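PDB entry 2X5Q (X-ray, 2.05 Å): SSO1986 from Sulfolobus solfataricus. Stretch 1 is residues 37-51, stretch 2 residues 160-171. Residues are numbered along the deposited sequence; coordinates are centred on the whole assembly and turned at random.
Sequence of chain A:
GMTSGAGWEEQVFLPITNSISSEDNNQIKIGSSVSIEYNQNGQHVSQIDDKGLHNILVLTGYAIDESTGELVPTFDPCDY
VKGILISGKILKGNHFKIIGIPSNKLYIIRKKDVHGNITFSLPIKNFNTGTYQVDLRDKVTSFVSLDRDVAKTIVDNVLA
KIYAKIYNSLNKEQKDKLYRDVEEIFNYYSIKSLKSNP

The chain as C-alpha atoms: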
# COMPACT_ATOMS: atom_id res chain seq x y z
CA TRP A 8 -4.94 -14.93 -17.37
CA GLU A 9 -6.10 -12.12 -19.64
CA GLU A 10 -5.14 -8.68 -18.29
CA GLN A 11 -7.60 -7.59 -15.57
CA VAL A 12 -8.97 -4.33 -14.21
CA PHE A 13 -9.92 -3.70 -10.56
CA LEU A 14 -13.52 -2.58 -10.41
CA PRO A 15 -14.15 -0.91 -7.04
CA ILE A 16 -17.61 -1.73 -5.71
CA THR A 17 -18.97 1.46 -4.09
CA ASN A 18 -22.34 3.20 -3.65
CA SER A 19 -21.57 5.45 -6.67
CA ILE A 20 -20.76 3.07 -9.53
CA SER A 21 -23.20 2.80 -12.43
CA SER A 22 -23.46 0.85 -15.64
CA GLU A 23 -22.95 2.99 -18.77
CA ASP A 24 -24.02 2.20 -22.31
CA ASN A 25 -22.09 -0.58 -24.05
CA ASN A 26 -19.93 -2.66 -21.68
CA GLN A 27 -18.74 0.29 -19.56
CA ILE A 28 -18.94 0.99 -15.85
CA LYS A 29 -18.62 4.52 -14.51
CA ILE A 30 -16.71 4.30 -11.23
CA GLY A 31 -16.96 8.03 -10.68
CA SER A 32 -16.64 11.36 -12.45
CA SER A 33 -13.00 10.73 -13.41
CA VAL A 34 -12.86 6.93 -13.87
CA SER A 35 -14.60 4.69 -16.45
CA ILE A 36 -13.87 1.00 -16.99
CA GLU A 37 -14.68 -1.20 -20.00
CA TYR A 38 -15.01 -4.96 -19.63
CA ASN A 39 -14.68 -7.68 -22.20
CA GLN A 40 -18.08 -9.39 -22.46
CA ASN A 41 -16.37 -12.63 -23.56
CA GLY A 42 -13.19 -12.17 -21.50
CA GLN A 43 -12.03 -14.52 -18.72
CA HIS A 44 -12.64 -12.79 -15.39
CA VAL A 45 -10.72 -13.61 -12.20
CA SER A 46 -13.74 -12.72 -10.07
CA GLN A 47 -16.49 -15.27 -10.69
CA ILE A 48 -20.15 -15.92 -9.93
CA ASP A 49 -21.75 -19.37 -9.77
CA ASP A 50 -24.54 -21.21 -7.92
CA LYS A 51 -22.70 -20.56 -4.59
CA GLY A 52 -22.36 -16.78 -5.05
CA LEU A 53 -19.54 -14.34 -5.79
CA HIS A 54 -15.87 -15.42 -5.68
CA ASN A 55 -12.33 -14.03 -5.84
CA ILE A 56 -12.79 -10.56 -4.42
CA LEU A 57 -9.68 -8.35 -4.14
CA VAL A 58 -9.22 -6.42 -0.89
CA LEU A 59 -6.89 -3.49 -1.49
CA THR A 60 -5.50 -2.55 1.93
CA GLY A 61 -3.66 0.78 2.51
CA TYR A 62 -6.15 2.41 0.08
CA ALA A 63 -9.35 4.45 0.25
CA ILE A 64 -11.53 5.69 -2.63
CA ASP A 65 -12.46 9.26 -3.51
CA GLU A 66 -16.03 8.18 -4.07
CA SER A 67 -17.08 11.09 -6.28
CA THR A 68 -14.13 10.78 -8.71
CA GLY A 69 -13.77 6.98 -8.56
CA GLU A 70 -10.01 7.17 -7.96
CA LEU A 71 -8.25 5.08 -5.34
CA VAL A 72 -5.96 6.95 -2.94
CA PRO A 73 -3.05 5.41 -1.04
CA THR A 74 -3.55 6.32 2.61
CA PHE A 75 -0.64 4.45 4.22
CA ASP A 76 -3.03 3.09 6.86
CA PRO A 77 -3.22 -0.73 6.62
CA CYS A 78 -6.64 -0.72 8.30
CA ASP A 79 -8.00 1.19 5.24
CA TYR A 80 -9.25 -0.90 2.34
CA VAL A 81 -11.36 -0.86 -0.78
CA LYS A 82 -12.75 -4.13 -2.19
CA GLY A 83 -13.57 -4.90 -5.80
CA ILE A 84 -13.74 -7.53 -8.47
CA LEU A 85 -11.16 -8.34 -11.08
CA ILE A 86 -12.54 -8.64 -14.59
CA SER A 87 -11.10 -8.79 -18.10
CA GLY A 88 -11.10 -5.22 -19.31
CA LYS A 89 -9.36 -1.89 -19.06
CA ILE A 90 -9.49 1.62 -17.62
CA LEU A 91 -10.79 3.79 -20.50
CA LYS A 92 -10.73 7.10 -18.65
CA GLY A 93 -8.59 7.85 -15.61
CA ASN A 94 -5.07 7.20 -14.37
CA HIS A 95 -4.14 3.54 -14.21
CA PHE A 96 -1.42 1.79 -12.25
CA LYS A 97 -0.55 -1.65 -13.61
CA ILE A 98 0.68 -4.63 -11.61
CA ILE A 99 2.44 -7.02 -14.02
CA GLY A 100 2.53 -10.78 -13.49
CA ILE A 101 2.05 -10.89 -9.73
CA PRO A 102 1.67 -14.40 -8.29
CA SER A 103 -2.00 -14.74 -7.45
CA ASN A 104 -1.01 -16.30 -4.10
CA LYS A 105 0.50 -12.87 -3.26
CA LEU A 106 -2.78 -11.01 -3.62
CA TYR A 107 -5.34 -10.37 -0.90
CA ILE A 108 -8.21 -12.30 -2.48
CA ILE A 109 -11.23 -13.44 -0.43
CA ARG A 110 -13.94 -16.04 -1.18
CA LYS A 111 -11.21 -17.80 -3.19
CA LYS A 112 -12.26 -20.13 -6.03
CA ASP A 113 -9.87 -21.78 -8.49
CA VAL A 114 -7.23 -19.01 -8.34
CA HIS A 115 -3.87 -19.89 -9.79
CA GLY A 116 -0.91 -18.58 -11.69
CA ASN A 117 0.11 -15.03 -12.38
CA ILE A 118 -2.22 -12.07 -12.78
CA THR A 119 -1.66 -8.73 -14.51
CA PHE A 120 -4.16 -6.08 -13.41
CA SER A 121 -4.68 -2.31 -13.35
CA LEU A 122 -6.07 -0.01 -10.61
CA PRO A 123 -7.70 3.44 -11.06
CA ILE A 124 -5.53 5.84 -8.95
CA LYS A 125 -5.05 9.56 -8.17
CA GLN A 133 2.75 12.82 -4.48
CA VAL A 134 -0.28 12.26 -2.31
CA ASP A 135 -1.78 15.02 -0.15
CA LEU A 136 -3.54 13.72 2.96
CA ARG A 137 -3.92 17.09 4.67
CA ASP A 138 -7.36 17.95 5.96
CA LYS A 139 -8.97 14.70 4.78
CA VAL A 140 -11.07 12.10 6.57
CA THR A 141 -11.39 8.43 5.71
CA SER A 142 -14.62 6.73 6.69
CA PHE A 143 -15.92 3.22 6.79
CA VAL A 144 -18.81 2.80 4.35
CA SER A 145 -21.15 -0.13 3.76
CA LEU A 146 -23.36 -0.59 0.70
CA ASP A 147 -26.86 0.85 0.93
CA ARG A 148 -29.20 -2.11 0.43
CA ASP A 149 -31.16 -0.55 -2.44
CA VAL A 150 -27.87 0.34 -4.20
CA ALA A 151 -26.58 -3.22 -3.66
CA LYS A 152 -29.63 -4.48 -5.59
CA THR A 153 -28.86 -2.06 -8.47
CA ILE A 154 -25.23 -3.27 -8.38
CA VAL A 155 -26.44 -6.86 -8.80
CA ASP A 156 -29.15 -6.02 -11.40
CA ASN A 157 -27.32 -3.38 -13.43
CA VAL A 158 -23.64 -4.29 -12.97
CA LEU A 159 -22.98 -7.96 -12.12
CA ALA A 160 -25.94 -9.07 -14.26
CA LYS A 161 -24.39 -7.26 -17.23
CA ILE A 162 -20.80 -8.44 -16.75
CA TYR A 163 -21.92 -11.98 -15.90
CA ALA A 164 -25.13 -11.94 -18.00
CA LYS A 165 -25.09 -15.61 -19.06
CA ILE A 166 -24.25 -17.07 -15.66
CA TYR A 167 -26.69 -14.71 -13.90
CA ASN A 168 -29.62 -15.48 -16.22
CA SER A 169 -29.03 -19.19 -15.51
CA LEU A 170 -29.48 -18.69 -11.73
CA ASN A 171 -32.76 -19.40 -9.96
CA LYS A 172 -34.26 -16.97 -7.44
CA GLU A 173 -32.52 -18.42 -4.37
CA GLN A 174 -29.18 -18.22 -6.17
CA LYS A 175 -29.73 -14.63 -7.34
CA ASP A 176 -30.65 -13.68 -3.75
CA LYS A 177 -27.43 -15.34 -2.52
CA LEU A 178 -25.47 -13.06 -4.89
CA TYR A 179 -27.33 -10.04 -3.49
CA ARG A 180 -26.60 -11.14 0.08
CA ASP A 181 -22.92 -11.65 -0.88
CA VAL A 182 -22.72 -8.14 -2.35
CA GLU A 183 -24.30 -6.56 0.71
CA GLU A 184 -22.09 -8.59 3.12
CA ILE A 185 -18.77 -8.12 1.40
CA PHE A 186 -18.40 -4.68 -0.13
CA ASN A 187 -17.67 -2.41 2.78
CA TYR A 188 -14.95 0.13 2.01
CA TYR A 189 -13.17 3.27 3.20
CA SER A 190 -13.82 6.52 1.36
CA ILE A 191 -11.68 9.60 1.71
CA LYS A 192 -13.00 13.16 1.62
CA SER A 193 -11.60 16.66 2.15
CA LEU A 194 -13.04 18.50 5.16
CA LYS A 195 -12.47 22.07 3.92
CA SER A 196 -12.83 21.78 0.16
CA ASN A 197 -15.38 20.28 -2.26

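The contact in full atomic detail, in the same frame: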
# COMPACT_ATOMS: atom_id res chain seq x y z
N GLU A 37 -14.03 -0.36 -19.00
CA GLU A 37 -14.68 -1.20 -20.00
C GLU A 37 -14.36 -2.63 -19.62
O GLU A 37 -13.29 -2.92 -19.11
CB GLU A 37 -14.12 -0.89 -21.38
CG GLU A 37 -14.83 -1.61 -22.52
CD GLU A 37 -14.16 -1.40 -23.87
OE1 GLU A 37 -12.95 -1.69 -24.01
OE2 GLU A 37 -14.87 -0.99 -24.81
N TYR A 38 -15.29 -3.54 -19.84
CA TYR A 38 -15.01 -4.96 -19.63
C TYR A 38 -15.26 -5.73 -20.92
O TYR A 38 -16.03 -5.31 -21.80
CB TYR A 38 -15.82 -5.52 -18.47
CG TYR A 38 -17.29 -5.49 -18.74
CD1 TYR A 38 -17.90 -6.54 -19.41
CD2 TYR A 38 -18.07 -4.39 -18.37
CE1 TYR A 38 -19.23 -6.52 -19.69
CE2 TYR A 38 -19.42 -4.35 -18.67
CZ TYR A 38 -19.99 -5.42 -19.32
OH TYR A 38 -21.31 -5.44 -19.63
N ASN A 39 -14.56 -6.85 -21.03
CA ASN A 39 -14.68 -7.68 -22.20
C ASN A 39 -15.80 -8.68 -21.93
O ASN A 39 -15.70 -9.50 -21.02
CB ASN A 39 -13.34 -8.36 -22.48
CG ASN A 39 -12.20 -7.35 -22.74
OD1 ASN A 39 -12.35 -6.43 -23.55
ND2 ASN A 39 -11.06 -7.53 -22.07
N GLN A 40 -16.89 -8.56 -22.69
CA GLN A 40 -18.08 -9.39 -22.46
C GLN A 40 -17.75 -10.89 -22.57
O GLN A 40 -18.33 -11.70 -21.87
CB GLN A 40 -19.21 -9.03 -23.44
CG GLN A 40 -20.58 -9.59 -23.06
CD GLN A 40 -21.07 -9.13 -21.69
OE1 GLN A 40 -21.37 -7.95 -21.50
NE2 GLN A 40 -21.16 -10.06 -20.74
N ASN A 41 -16.80 -11.24 -23.44
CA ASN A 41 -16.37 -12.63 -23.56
C ASN A 41 -14.98 -12.87 -23.00
O ASN A 41 -14.34 -13.85 -23.37
CB ASN A 41 -16.44 -13.06 -25.03
CG ASN A 41 -17.82 -12.88 -25.62
OD1 ASN A 41 -18.00 -12.21 -26.63
ND2 ASN A 41 -18.82 -13.47 -24.98
N GLY A 42 -14.51 -11.99 -22.11
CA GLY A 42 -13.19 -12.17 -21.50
C GLY A 42 -13.27 -13.12 -20.32
O GLY A 42 -14.36 -13.41 -19.83
N GLN A 43 -12.11 -13.62 -19.88
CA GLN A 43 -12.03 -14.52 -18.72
C GLN A 43 -11.75 -13.66 -17.49
O GLN A 43 -10.71 -13.02 -17.40
CB GLN A 43 -10.97 -15.64 -18.90
CG GLN A 43 -9.48 -15.21 -18.99
CD GLN A 43 -8.55 -16.35 -19.46
OE1 GLN A 43 -7.98 -16.30 -20.57
NE2 GLN A 43 -8.40 -17.38 -18.62
N HIS A 44 -12.71 -13.64 -16.58
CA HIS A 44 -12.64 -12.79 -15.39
C HIS A 44 -12.12 -13.59 -14.20
O HIS A 44 -12.53 -14.74 -14.00
CB HIS A 44 -14.03 -12.25 -15.06
CG HIS A 44 -14.75 -11.66 -16.24
ND1 HIS A 44 -14.21 -10.67 -17.03
CD2 HIS A 44 -15.99 -11.92 -16.75
CE1 HIS A 44 -15.07 -10.35 -17.98
NE2 HIS A 44 -16.16 -11.08 -17.83
N VAL A 45 -11.24 -12.99 -13.41
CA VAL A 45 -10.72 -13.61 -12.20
C VAL A 45 -11.82 -13.75 -11.17
O VAL A 45 -12.01 -14.84 -10.60
CB VAL A 45 -9.54 -12.80 -11.64
CG1 VAL A 45 -9.29 -13.12 -10.17
CG2 VAL A 45 -8.27 -13.04 -12.51
N SER A 46 -12.55 -12.66 -10.91
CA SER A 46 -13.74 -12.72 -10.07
C SER A 46 -14.85 -13.46 -10.81
O SER A 46 -15.05 -13.26 -12.01
CB SER A 46 -14.21 -11.33 -9.66
OG SER A 46 -13.20 -10.65 -8.94
N GLN A 47 -15.56 -14.32 -10.08
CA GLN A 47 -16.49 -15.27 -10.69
C GLN A 47 -17.79 -15.35 -9.90
O GLN A 47 -17.79 -15.21 -8.68
CB GLN A 47 -15.84 -16.66 -10.76
CG GLN A 47 -14.69 -16.77 -11.79
CD GLN A 47 -13.70 -17.90 -11.50
OE1 GLN A 47 -14.11 -19.04 -11.24
NE2 GLN A 47 -12.40 -17.59 -11.55
N ILE A 48 -18.91 -15.55 -10.59
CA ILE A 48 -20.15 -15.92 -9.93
C ILE A 48 -20.57 -17.33 -10.37
O ILE A 48 -20.26 -17.77 -11.48
CB ILE A 48 -21.31 -14.88 -10.12
CG1 ILE A 48 -21.92 -14.93 -11.51
CG2 ILE A 48 -20.82 -13.46 -9.84
CD1 ILE A 48 -23.32 -14.34 -11.54
N ASP A 49 -21.23 -18.04 -9.46
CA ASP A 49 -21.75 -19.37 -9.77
C ASP A 49 -22.93 -19.63 -8.84
O ASP A 49 -23.39 -18.70 -8.19
CB ASP A 49 -20.65 -20.43 -9.65
CG ASP A 49 -20.06 -20.55 -8.26
OD1 ASP A 49 -20.68 -20.12 -7.26
OD2 ASP A 49 -18.94 -21.08 -8.15
N ASP A 50 -23.39 -20.88 -8.77
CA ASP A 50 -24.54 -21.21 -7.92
C ASP A 50 -24.29 -21.06 -6.41
O ASP A 50 -25.22 -21.17 -5.63
CB ASP A 50 -25.15 -22.60 -8.26
CG ASP A 50 -24.19 -23.78 -8.04
OD1 ASP A 50 -23.01 -23.57 -7.68
OD2 ASP A 50 -24.61 -24.94 -8.27
N LYS A 51 -23.05 -20.77 -6.01
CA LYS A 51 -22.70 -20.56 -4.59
C LYS A 51 -22.46 -19.10 -4.22
O LYS A 51 -22.25 -18.78 -3.05
CB LYS A 51 -21.47 -21.38 -4.21
CG LYS A 51 -21.48 -22.83 -4.67
CD LYS A 51 -22.66 -23.60 -4.08
CE LYS A 51 -22.68 -25.03 -4.61
NZ LYS A 51 -24.04 -25.61 -4.50
N ALA A 160 -25.07 -8.43 -13.29
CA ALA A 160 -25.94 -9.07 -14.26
C ALA A 160 -25.60 -8.70 -15.70
O ALA A 160 -26.01 -9.40 -16.63
CB ALA A 160 -27.39 -8.74 -13.96
N LYS A 161 -24.86 -7.61 -15.90
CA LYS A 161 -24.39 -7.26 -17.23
C LYS A 161 -23.05 -7.93 -17.54
O LYS A 161 -22.90 -8.54 -18.61
CB LYS A 161 -24.33 -5.74 -17.41
CG LYS A 161 -25.69 -5.06 -17.51
CD LYS A 161 -26.82 -6.00 -18.01
CE LYS A 161 -28.22 -5.38 -17.91
NZ LYS A 161 -28.63 -5.03 -16.50
N ILE A 162 -22.11 -7.83 -16.60
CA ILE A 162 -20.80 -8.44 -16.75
C ILE A 162 -20.94 -9.95 -16.86
O ILE A 162 -20.38 -10.56 -17.76
CB ILE A 162 -19.83 -8.11 -15.57
CG1 ILE A 162 -19.64 -6.60 -15.39
CG2 ILE A 162 -18.46 -8.72 -15.79
CD1 ILE A 162 -18.94 -6.21 -14.06
N TYR A 163 -21.71 -10.54 -15.95
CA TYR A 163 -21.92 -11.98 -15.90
C TYR A 163 -23.34 -12.33 -16.34
O TYR A 163 -24.02 -13.09 -15.67
CB TYR A 163 -21.68 -12.50 -14.49
CG TYR A 163 -20.34 -12.13 -13.91
CD1 TYR A 163 -19.23 -12.95 -14.11
CD2 TYR A 163 -20.17 -10.98 -13.16
CE1 TYR A 163 -17.99 -12.62 -13.58
CE2 TYR A 163 -18.94 -10.65 -12.63
CZ TYR A 163 -17.85 -11.46 -12.84
OH TYR A 163 -16.62 -11.14 -12.32
N ALA A 164 -23.77 -11.75 -17.46
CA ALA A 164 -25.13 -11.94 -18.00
C ALA A 164 -25.55 -13.41 -18.17
O ALA A 164 -26.62 -13.80 -17.70
CB ALA A 164 -25.27 -11.20 -19.35
N LYS A 165 -24.72 -14.22 -18.81
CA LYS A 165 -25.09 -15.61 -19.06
C LYS A 165 -25.22 -16.44 -17.78
O LYS A 165 -26.24 -17.11 -17.55
CB LYS A 165 -24.13 -16.25 -20.06
CG LYS A 165 -24.45 -15.82 -21.49
CD LYS A 165 -23.44 -16.31 -22.50
CE LYS A 165 -23.90 -15.99 -23.92
NZ LYS A 165 -24.81 -17.01 -24.50
N ILE A 166 -24.21 -16.36 -16.93
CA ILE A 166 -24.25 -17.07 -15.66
C ILE A 166 -25.46 -16.61 -14.84
O ILE A 166 -26.23 -17.43 -14.35
CB ILE A 166 -22.96 -16.90 -14.85
CG1 ILE A 166 -21.77 -17.48 -15.62
CG2 ILE A 166 -23.11 -17.61 -13.49
CD1 ILE A 166 -20.41 -17.30 -14.91
N TYR A 167 -25.64 -15.29 -14.73
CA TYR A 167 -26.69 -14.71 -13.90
C TYR A 167 -28.09 -15.12 -14.33
O TYR A 167 -28.93 -15.44 -13.48
CB TYR A 167 -26.60 -13.18 -13.94
CG TYR A 167 -27.60 -12.49 -13.05
CD1 TYR A 167 -27.40 -12.42 -11.67
CD2 TYR A 167 -28.74 -11.89 -13.58
CE1 TYR A 167 -28.30 -11.78 -10.85
CE2 TYR A 167 -29.66 -11.23 -12.75
CZ TYR A 167 -29.43 -11.19 -11.39
OH TYR A 167 -30.31 -10.56 -10.56
N ASN A 168 -28.34 -15.09 -15.64
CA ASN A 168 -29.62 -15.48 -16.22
C ASN A 168 -29.91 -16.96 -16.01
O ASN A 168 -31.08 -17.36 -16.07
CB ASN A 168 -29.67 -15.16 -17.72
CG ASN A 168 -29.71 -13.66 -18.02
OD1 ASN A 168 -30.11 -12.85 -17.19
ND2 ASN A 168 -29.28 -13.29 -19.23
N SER A 169 -28.86 -17.77 -15.79
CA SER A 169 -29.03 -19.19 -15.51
C SER A 169 -29.42 -19.47 -14.05
O SER A 169 -29.94 -20.53 -13.74
CB SER A 169 -27.76 -19.99 -15.91
OG SER A 169 -26.74 -19.97 -14.91
N LEU A 170 -29.20 -18.50 -13.16
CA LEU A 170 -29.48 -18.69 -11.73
C LEU A 170 -30.98 -18.64 -11.42
O LEU A 170 -31.72 -17.85 -12.01
CB LEU A 170 -28.76 -17.62 -10.89
CG LEU A 170 -27.24 -17.55 -11.02
CD1 LEU A 170 -26.69 -16.55 -10.03
CD2 LEU A 170 -26.58 -18.92 -10.82
N ASN A 171 -31.40 -19.47 -10.48
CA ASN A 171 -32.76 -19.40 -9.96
C ASN A 171 -32.84 -18.29 -8.92
O ASN A 171 -31.84 -17.62 -8.66
CB ASN A 171 -33.21 -20.76 -9.41
CG ASN A 171 -32.52 -21.15 -8.11
OD1 ASN A 171 -32.04 -20.30 -7.36
ND2 ASN A 171 -32.49 -22.45 -7.83
O HOH W 1 -18.49 -11.28 -19.33

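The polar part of this contact centres on a break in the helix of the second stretch. Tyr 163 leaves helical geometry (phi/psi -109/48) between helix 160-162 and helix 164-169, and the carbonyls of Lys 161 and Ile 162, just before it, find partners in the first stretch. Gln 40, in the type I turn from Asn 39 to Gly 42, serves both: its NE2 donates to Lys 161 O at 3.1 Å with a good angle (147°), and to Ile 162 O, also at 3.1 Å, in a weak bond bent to 123°. The other end of the amide is fixed from within its own stretch, where Tyr 38 OH donates to Gln 40 OE1 at 3.1 Å. Gln 40 OE1 also lies 3.3 Å from Lys 161 O, but these are two acceptors and no bond joins them.

A water completes the arrangement. It donates to Ile 162 O and to Gln 40 O, each 2.6 Å from the water oxygen, and is hydrogen-bonded to His 44 NE2 at 2.8 Å. Ile 162 O thus receives a short bond from the water besides the weak one from Gln 40. The other imidazole nitrogen, His 44 ND1, is satisfied elsewhere in the structure.

Further along, the phenol of Tyr 163 reaches the backbone where the first stretch enters strand 47-49. Its OH donates to Ser 46 O at 2.7 Å, with the acceptor near the plane of the ring. The ring of Tyr 163 also packs against the first stretch: Ile 48 CG2 sits over one face, 4.3 Å from the Tyr 163 ring centroid, and the edge of His 44 turns toward the face of Tyr 163 in an offset edge-to-face pair, with ring centroids 5.5 Å apart and planes at 77°. Ser 46 OG is bonded elsewhere in the structure.

Ile 162 contacts two rings with different atoms. Its CG1 lies 3.9 Å from the centroid of the Tyr 38 ring, almost on the ring normal, while its CG2 lies over a face of His 44, 4.2 Å from that centroid.

Beyond Tyr 163 the contacts are mainly apolar. Strand 47-49 and helix 164-169 run in nearly the same direction, at 22°, and Ile 48 points into the space between them. Its CG1 packs 3.5 Å from Ile 166 CG2, and its CD1 lies 3.8 Å from Tyr 163 CB and 4.3 Å from Leu 170 CD1. Asp 49 points away; its OD1 accepts from Lys 51 N at 2.8 Å, within its own stretch.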